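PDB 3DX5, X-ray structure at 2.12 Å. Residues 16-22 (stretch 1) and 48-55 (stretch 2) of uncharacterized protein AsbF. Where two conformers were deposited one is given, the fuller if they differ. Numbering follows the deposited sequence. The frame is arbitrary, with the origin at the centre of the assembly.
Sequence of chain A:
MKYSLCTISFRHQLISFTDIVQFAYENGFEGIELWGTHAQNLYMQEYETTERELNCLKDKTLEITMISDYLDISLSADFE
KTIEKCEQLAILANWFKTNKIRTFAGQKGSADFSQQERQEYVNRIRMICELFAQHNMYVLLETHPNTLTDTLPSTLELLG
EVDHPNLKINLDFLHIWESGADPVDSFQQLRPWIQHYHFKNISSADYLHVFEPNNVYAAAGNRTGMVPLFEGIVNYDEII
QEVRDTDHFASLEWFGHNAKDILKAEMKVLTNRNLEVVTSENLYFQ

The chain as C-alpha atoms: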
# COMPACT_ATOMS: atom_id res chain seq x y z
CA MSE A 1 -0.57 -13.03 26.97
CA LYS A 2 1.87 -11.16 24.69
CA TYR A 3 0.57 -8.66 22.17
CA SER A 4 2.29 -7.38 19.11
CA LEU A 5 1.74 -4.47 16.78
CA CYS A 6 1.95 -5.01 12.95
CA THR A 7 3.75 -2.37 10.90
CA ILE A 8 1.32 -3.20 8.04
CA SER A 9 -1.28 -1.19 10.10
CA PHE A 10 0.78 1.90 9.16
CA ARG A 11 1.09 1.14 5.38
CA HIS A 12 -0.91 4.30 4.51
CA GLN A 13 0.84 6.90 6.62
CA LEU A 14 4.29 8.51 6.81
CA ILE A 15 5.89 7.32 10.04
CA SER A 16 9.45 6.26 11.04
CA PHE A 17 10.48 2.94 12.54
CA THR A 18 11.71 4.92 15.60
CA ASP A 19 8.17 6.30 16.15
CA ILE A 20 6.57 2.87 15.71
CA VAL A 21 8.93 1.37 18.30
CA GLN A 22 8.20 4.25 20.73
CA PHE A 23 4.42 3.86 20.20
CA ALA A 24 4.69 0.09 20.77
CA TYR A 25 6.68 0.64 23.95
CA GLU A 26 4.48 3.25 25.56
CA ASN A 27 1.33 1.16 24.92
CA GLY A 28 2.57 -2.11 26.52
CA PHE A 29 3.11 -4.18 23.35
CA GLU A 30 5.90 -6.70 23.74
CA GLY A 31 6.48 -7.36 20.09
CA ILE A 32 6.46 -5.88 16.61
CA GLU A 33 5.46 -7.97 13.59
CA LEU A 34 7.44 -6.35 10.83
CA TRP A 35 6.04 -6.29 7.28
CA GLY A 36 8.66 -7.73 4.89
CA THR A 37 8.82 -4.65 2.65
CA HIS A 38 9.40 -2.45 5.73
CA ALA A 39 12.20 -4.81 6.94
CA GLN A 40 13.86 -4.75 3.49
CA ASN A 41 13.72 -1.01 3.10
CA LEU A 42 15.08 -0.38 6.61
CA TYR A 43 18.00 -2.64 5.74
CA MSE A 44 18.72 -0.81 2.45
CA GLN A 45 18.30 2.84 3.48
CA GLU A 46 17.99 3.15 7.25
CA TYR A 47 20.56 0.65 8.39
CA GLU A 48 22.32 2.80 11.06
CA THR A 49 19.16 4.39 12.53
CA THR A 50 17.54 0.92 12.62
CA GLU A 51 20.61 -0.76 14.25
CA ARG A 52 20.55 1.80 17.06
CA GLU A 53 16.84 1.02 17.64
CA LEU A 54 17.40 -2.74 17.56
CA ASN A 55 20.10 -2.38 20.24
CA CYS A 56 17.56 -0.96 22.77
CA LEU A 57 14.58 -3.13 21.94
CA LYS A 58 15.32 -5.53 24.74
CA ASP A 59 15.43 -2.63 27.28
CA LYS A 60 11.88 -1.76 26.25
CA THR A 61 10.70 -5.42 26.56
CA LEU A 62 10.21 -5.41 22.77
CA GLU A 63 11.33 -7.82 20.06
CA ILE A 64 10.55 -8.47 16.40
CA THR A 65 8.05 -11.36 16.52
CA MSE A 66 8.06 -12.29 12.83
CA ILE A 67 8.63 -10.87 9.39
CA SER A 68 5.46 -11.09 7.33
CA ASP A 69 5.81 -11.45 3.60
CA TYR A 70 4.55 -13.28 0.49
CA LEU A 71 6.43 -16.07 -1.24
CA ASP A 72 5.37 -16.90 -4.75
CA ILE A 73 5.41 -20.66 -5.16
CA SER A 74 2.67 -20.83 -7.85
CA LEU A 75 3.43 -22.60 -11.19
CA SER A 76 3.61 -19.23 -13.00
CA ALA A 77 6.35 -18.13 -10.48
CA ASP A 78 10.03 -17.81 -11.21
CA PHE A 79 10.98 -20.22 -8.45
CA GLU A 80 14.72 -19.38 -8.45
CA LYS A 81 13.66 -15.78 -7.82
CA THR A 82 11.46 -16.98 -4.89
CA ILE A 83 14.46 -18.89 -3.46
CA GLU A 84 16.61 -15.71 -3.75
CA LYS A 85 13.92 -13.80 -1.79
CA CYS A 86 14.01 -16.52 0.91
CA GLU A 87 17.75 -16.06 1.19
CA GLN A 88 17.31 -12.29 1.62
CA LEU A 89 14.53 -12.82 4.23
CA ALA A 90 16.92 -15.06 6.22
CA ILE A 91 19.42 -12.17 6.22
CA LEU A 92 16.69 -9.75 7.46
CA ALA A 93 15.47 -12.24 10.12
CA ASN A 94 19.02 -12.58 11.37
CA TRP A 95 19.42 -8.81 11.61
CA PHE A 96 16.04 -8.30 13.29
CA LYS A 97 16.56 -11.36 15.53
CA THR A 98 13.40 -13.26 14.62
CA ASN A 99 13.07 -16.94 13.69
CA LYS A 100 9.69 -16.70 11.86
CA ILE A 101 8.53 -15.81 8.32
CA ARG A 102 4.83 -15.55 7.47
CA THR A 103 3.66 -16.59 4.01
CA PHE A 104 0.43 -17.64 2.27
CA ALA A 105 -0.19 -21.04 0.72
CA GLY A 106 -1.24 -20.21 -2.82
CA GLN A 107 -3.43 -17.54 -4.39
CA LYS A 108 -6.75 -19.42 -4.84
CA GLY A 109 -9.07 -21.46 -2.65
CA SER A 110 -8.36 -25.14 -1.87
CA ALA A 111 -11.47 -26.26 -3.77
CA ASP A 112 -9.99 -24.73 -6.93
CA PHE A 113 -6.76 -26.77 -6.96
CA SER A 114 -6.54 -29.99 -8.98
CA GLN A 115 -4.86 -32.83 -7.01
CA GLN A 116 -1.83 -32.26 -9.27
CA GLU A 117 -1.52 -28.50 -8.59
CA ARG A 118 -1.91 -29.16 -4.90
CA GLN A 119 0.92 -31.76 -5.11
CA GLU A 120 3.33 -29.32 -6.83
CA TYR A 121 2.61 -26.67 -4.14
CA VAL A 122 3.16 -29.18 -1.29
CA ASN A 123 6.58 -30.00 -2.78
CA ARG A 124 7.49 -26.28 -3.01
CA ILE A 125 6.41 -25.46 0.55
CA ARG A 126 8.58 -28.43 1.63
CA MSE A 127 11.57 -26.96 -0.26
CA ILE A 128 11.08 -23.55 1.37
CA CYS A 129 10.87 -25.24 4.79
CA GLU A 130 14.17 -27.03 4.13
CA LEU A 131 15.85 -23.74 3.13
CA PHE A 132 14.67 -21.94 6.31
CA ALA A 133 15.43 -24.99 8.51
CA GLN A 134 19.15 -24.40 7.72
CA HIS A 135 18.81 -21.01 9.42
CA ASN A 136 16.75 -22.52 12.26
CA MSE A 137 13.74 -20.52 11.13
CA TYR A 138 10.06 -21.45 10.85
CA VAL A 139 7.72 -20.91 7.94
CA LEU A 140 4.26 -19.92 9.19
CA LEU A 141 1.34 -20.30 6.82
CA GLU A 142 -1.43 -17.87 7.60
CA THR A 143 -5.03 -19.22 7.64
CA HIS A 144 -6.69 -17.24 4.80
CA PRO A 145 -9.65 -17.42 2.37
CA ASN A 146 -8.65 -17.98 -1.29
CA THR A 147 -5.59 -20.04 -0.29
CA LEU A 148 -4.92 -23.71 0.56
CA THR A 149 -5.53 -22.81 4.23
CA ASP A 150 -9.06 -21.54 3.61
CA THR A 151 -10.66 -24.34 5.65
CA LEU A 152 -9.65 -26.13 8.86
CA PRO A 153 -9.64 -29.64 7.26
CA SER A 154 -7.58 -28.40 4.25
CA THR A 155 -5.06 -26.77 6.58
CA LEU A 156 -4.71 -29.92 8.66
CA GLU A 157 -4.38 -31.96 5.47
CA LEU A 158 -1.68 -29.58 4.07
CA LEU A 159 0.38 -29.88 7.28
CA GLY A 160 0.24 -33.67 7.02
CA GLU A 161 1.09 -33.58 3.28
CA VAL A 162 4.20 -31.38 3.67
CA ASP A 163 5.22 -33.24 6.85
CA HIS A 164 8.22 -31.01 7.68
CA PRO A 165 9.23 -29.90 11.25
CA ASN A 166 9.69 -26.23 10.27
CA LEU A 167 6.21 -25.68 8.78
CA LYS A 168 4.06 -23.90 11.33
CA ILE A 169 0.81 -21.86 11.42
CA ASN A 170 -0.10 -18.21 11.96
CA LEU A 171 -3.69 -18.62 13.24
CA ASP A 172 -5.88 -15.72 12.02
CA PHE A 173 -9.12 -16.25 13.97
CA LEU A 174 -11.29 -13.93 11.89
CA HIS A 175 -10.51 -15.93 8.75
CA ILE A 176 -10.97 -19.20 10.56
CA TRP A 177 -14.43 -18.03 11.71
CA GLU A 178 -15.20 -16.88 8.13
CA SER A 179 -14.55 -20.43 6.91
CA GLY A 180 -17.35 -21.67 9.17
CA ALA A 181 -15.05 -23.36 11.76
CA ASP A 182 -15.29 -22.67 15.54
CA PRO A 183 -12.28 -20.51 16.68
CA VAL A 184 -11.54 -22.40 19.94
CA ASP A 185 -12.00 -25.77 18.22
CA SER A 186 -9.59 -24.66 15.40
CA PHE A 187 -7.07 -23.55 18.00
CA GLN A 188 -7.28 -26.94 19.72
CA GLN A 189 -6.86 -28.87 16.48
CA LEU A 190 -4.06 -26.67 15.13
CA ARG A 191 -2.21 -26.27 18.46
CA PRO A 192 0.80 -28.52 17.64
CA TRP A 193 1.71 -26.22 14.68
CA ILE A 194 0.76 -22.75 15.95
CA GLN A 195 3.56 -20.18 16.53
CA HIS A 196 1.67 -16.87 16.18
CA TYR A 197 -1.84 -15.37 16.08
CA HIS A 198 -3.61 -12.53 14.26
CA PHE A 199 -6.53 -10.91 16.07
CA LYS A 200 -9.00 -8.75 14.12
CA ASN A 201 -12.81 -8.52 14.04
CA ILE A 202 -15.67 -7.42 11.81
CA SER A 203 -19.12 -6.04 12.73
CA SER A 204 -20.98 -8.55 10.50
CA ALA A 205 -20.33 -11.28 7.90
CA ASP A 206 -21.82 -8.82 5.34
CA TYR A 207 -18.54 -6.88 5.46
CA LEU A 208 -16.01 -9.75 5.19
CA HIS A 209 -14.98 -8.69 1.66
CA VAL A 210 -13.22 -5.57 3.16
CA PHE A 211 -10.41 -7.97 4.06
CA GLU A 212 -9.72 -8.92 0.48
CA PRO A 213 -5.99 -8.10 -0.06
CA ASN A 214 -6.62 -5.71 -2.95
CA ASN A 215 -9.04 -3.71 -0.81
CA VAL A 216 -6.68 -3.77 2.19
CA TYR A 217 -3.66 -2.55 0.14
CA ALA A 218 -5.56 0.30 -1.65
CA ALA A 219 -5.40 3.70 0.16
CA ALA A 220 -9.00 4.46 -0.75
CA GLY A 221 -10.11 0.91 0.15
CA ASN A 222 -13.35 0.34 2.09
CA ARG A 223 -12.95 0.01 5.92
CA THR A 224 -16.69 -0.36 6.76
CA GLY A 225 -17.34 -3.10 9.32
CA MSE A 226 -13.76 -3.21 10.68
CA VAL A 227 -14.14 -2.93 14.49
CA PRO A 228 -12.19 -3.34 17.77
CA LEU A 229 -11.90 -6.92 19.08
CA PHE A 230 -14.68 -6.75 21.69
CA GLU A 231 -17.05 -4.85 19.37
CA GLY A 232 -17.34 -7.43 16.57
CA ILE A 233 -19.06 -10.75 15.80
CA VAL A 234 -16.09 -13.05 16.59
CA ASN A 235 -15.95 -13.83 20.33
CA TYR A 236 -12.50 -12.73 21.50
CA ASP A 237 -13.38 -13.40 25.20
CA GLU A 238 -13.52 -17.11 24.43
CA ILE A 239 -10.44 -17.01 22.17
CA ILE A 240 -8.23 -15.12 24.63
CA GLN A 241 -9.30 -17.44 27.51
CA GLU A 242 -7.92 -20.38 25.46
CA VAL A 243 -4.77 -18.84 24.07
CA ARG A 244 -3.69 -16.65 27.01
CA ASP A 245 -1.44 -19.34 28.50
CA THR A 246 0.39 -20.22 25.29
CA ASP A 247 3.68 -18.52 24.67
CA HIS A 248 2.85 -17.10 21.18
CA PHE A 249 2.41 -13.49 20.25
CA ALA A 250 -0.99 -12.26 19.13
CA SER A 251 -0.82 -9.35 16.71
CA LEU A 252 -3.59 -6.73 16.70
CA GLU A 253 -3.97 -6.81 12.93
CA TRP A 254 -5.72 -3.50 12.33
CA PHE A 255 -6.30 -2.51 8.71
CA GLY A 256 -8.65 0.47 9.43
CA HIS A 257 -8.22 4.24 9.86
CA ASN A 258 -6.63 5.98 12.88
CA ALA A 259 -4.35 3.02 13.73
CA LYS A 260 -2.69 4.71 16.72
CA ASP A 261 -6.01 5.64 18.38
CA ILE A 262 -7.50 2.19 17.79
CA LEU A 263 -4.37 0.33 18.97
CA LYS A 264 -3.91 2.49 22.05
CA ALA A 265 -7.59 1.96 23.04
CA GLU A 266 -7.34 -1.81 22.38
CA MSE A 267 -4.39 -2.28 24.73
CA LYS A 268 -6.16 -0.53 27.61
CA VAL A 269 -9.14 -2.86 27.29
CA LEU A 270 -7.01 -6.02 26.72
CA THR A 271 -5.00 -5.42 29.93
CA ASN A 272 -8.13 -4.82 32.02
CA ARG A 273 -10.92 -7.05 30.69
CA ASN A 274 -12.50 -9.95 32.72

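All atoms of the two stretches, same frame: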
# COMPACT_ATOMS: atom_id res chain seq x y z
N SER A 16 8.13 6.92 10.96
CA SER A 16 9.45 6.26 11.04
C SER A 16 9.40 5.02 11.89
O SER A 16 8.51 4.86 12.73
CB SER A 16 10.49 7.23 11.62
OG SER A 16 10.20 7.43 12.99
N PHE A 17 10.36 4.12 11.68
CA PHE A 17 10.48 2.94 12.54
C PHE A 17 10.66 3.36 14.03
O PHE A 17 10.08 2.72 14.93
CB PHE A 17 11.66 2.08 12.07
CG PHE A 17 11.85 0.81 12.88
CD1 PHE A 17 10.87 -0.19 12.91
CD2 PHE A 17 13.02 0.61 13.60
CE1 PHE A 17 11.05 -1.36 13.65
CE2 PHE A 17 13.21 -0.58 14.35
CZ PHE A 17 12.24 -1.55 14.36
N THR A 18 11.46 4.42 14.26
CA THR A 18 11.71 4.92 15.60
C THR A 18 10.38 5.27 16.29
O THR A 18 10.18 4.90 17.45
CB THR A 18 12.63 6.16 15.60
OG1 THR A 18 13.93 5.81 15.09
CG2 THR A 18 12.78 6.77 17.04
N ASP A 19 9.47 5.95 15.58
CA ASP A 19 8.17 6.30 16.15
C ASP A 19 7.24 5.10 16.35
O ASP A 19 6.47 5.05 17.33
CB ASP A 19 7.48 7.36 15.31
CG ASP A 19 8.14 8.73 15.47
OD1 ASP A 19 9.03 8.91 16.35
OD2 ASP A 19 7.74 9.65 14.73
N ILE A 20 7.30 4.12 15.46
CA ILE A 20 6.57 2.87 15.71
C ILE A 20 7.07 2.14 16.99
O ILE A 20 6.26 1.69 17.84
CB ILE A 20 6.63 1.95 14.53
CG1 ILE A 20 5.71 2.49 13.43
CG2 ILE A 20 6.19 0.51 14.95
CD1 ILE A 20 5.82 1.72 12.18
N VAL A 21 8.39 2.04 17.15
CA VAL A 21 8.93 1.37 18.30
C VAL A 21 8.48 2.11 19.56
O VAL A 21 8.08 1.49 20.53
CB VAL A 21 10.47 1.28 18.23
CG1 VAL A 21 11.05 0.83 19.59
CG2 VAL A 21 10.91 0.34 17.12
N GLN A 22 8.57 3.44 19.55
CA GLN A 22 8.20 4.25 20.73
C GLN A 22 6.69 4.07 21.04
O GLN A 22 6.31 3.90 22.19
CB GLN A 22 8.52 5.75 20.51
CG GLN A 22 8.14 6.68 21.69
CD GLN A 22 8.75 6.21 23.02
OE1 GLN A 22 9.93 5.84 23.09
NE2 GLN A 22 7.96 6.25 24.08
N GLU A 48 21.82 2.26 9.79
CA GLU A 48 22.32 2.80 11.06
C GLU A 48 21.21 3.23 12.04
O GLU A 48 21.24 2.81 13.19
CB GLU A 48 23.47 3.85 10.91
CG GLU A 48 23.56 4.59 9.57
CD GLU A 48 25.00 4.99 9.14
OE1 GLU A 48 25.87 5.27 10.01
OE2 GLU A 48 25.25 5.02 7.92
N THR A 49 20.21 4.01 11.60
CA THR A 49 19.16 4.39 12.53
C THR A 49 18.44 3.14 13.08
O THR A 49 18.15 3.06 14.28
CB THR A 49 18.22 5.45 11.93
OG1 THR A 49 18.99 6.60 11.56
CG2 THR A 49 17.16 5.86 12.92
N THR A 50 18.23 2.15 12.22
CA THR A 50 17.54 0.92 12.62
C THR A 50 18.39 0.08 13.61
O THR A 50 17.87 -0.42 14.62
CB THR A 50 17.12 0.05 11.42
OG1 THR A 50 16.41 0.86 10.48
CG2 THR A 50 16.23 -1.12 11.88
N GLU A 51 19.68 -0.07 13.33
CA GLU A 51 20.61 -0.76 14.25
C GLU A 51 20.61 -0.16 15.66
O GLU A 51 20.64 -0.90 16.63
CB GLU A 51 22.05 -0.69 13.75
CG GLU A 51 22.47 -1.81 12.84
CD GLU A 51 22.93 -3.07 13.58
OE1 GLU A 51 23.46 -4.00 12.88
OE2 GLU A 51 22.79 -3.15 14.82
N ARG A 52 20.62 1.16 15.75
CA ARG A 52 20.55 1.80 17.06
C ARG A 52 19.25 1.42 17.76
O ARG A 52 19.28 1.06 18.94
CB ARG A 52 20.75 3.32 16.96
CG ARG A 52 22.19 3.73 16.66
CD ARG A 52 22.49 5.19 16.99
NE ARG A 52 23.74 5.63 16.35
CZ ARG A 52 23.80 6.26 15.18
NH1 ARG A 52 22.68 6.53 14.52
NH2 ARG A 52 24.97 6.63 14.67
N GLU A 53 18.13 1.45 17.05
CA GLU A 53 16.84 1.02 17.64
C GLU A 53 16.88 -0.41 18.10
O GLU A 53 16.46 -0.71 19.21
CB GLU A 53 15.63 1.19 16.70
CG GLU A 53 15.21 2.64 16.50
CD GLU A 53 14.87 3.37 17.81
OE1 GLU A 53 14.02 2.87 18.58
OE2 GLU A 53 15.45 4.45 18.05
N LEU A 54 17.39 -1.31 17.24
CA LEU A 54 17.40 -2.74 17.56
C LEU A 54 18.21 -2.99 18.84
O LEU A 54 17.83 -3.81 19.66
CB LEU A 54 17.91 -3.57 16.36
CG LEU A 54 16.99 -3.52 15.11
CD1 LEU A 54 17.53 -4.30 13.90
CD2 LEU A 54 15.52 -3.96 15.47
N ASN A 55 19.28 -2.22 19.03
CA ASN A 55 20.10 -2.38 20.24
C ASN A 55 19.44 -1.97 21.57
O ASN A 55 19.93 -2.37 22.62
CB ASN A 55 21.46 -1.70 20.08
CG ASN A 55 22.29 -2.34 18.95
OD1 ASN A 55 22.00 -3.46 18.48
ND2 ASN A 55 23.33 -1.62 18.51
O HOH W 1 11.95 4.31 19.50

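Both stretches belong to one chain and are helical apart from Ser16, which sits just before the first helix. Residues 17-22 form the start of a helix that continues later in the chain. Residues 48-55 lie within a longer helix. The two axes run nearly parallel, with 17° between their N-to-C directions, and approach to 10.5 Å. At that spacing the backbones do not touch, and side chains fill the gap. The CA atoms come nearest at two places: Phe17 CA lies 7.3 Å from Thr50 CA, and Thr18 CA lies 6.8 Å from Glu53 CA.

Ser16 caps the first helix. Its OG accepts a hydrogen bond from Asp19 N at 3.1 Å, satisfying an amide that has no carbonyl one turn earlier in the helix. The regular helical pattern then begins, with Ile20 N bonded to Ser16 O at 3.1 Å and Val21 N to Phe17 O at 2.9 Å. The second helix keeps the same i to i+4 pattern, as in Leu54 N to Thr50 O at 2.8 Å.

Phe17 is the main apolar element of the contact. It is buried, its CA-to-CB bond points toward the second helix, and chi1 is t. The ring meets three residues obliquely. Phe17 CE2 lies 3.9 Å from Thr50 CG2 and 3.8 Å from Glu53 CB. Phe17 CZ lies 4.2 Å from Leu54 CD2. The ring thus packs on a methyl of Thr50, the aliphatic base of Glu53 and a methyl of Leu54. These are van der Waals contacts between carbon atoms.

Glu53 has the largest area covered by the other stretch. Its CA-to-CB bond points toward the first helix, and chi1 and chi2 are both m. Its carboxylate reaches the neighbourhood of Thr18 and Val21. Glu53 OE2 lies 3.6 Å from Thr18 OG1, a contact but not a hydrogen bond. Glu53 OE1 lies 3.7 Å from Val21 CG1, so this oxygen rests near a methyl group. Thr18 OG1 also lies 3.9 Å from Thr49 CG2, a van der Waals contact between a hydroxyl oxygen and a methyl.

No direct hydrogen bond joins the stretches. One water supplies the polar link. The O of water 1 donates to Thr18 O at 2.8 Å and to Glu53 OE1 at 2.7 Å. Thr18 O also accepts from Gln22 N at 3.0 Å, so the water adds to the helical bond without replacing it. The contact buries 269 Å² in total, counting both sides. It combines apolar packing around Phe17 with a water bridge at Glu53.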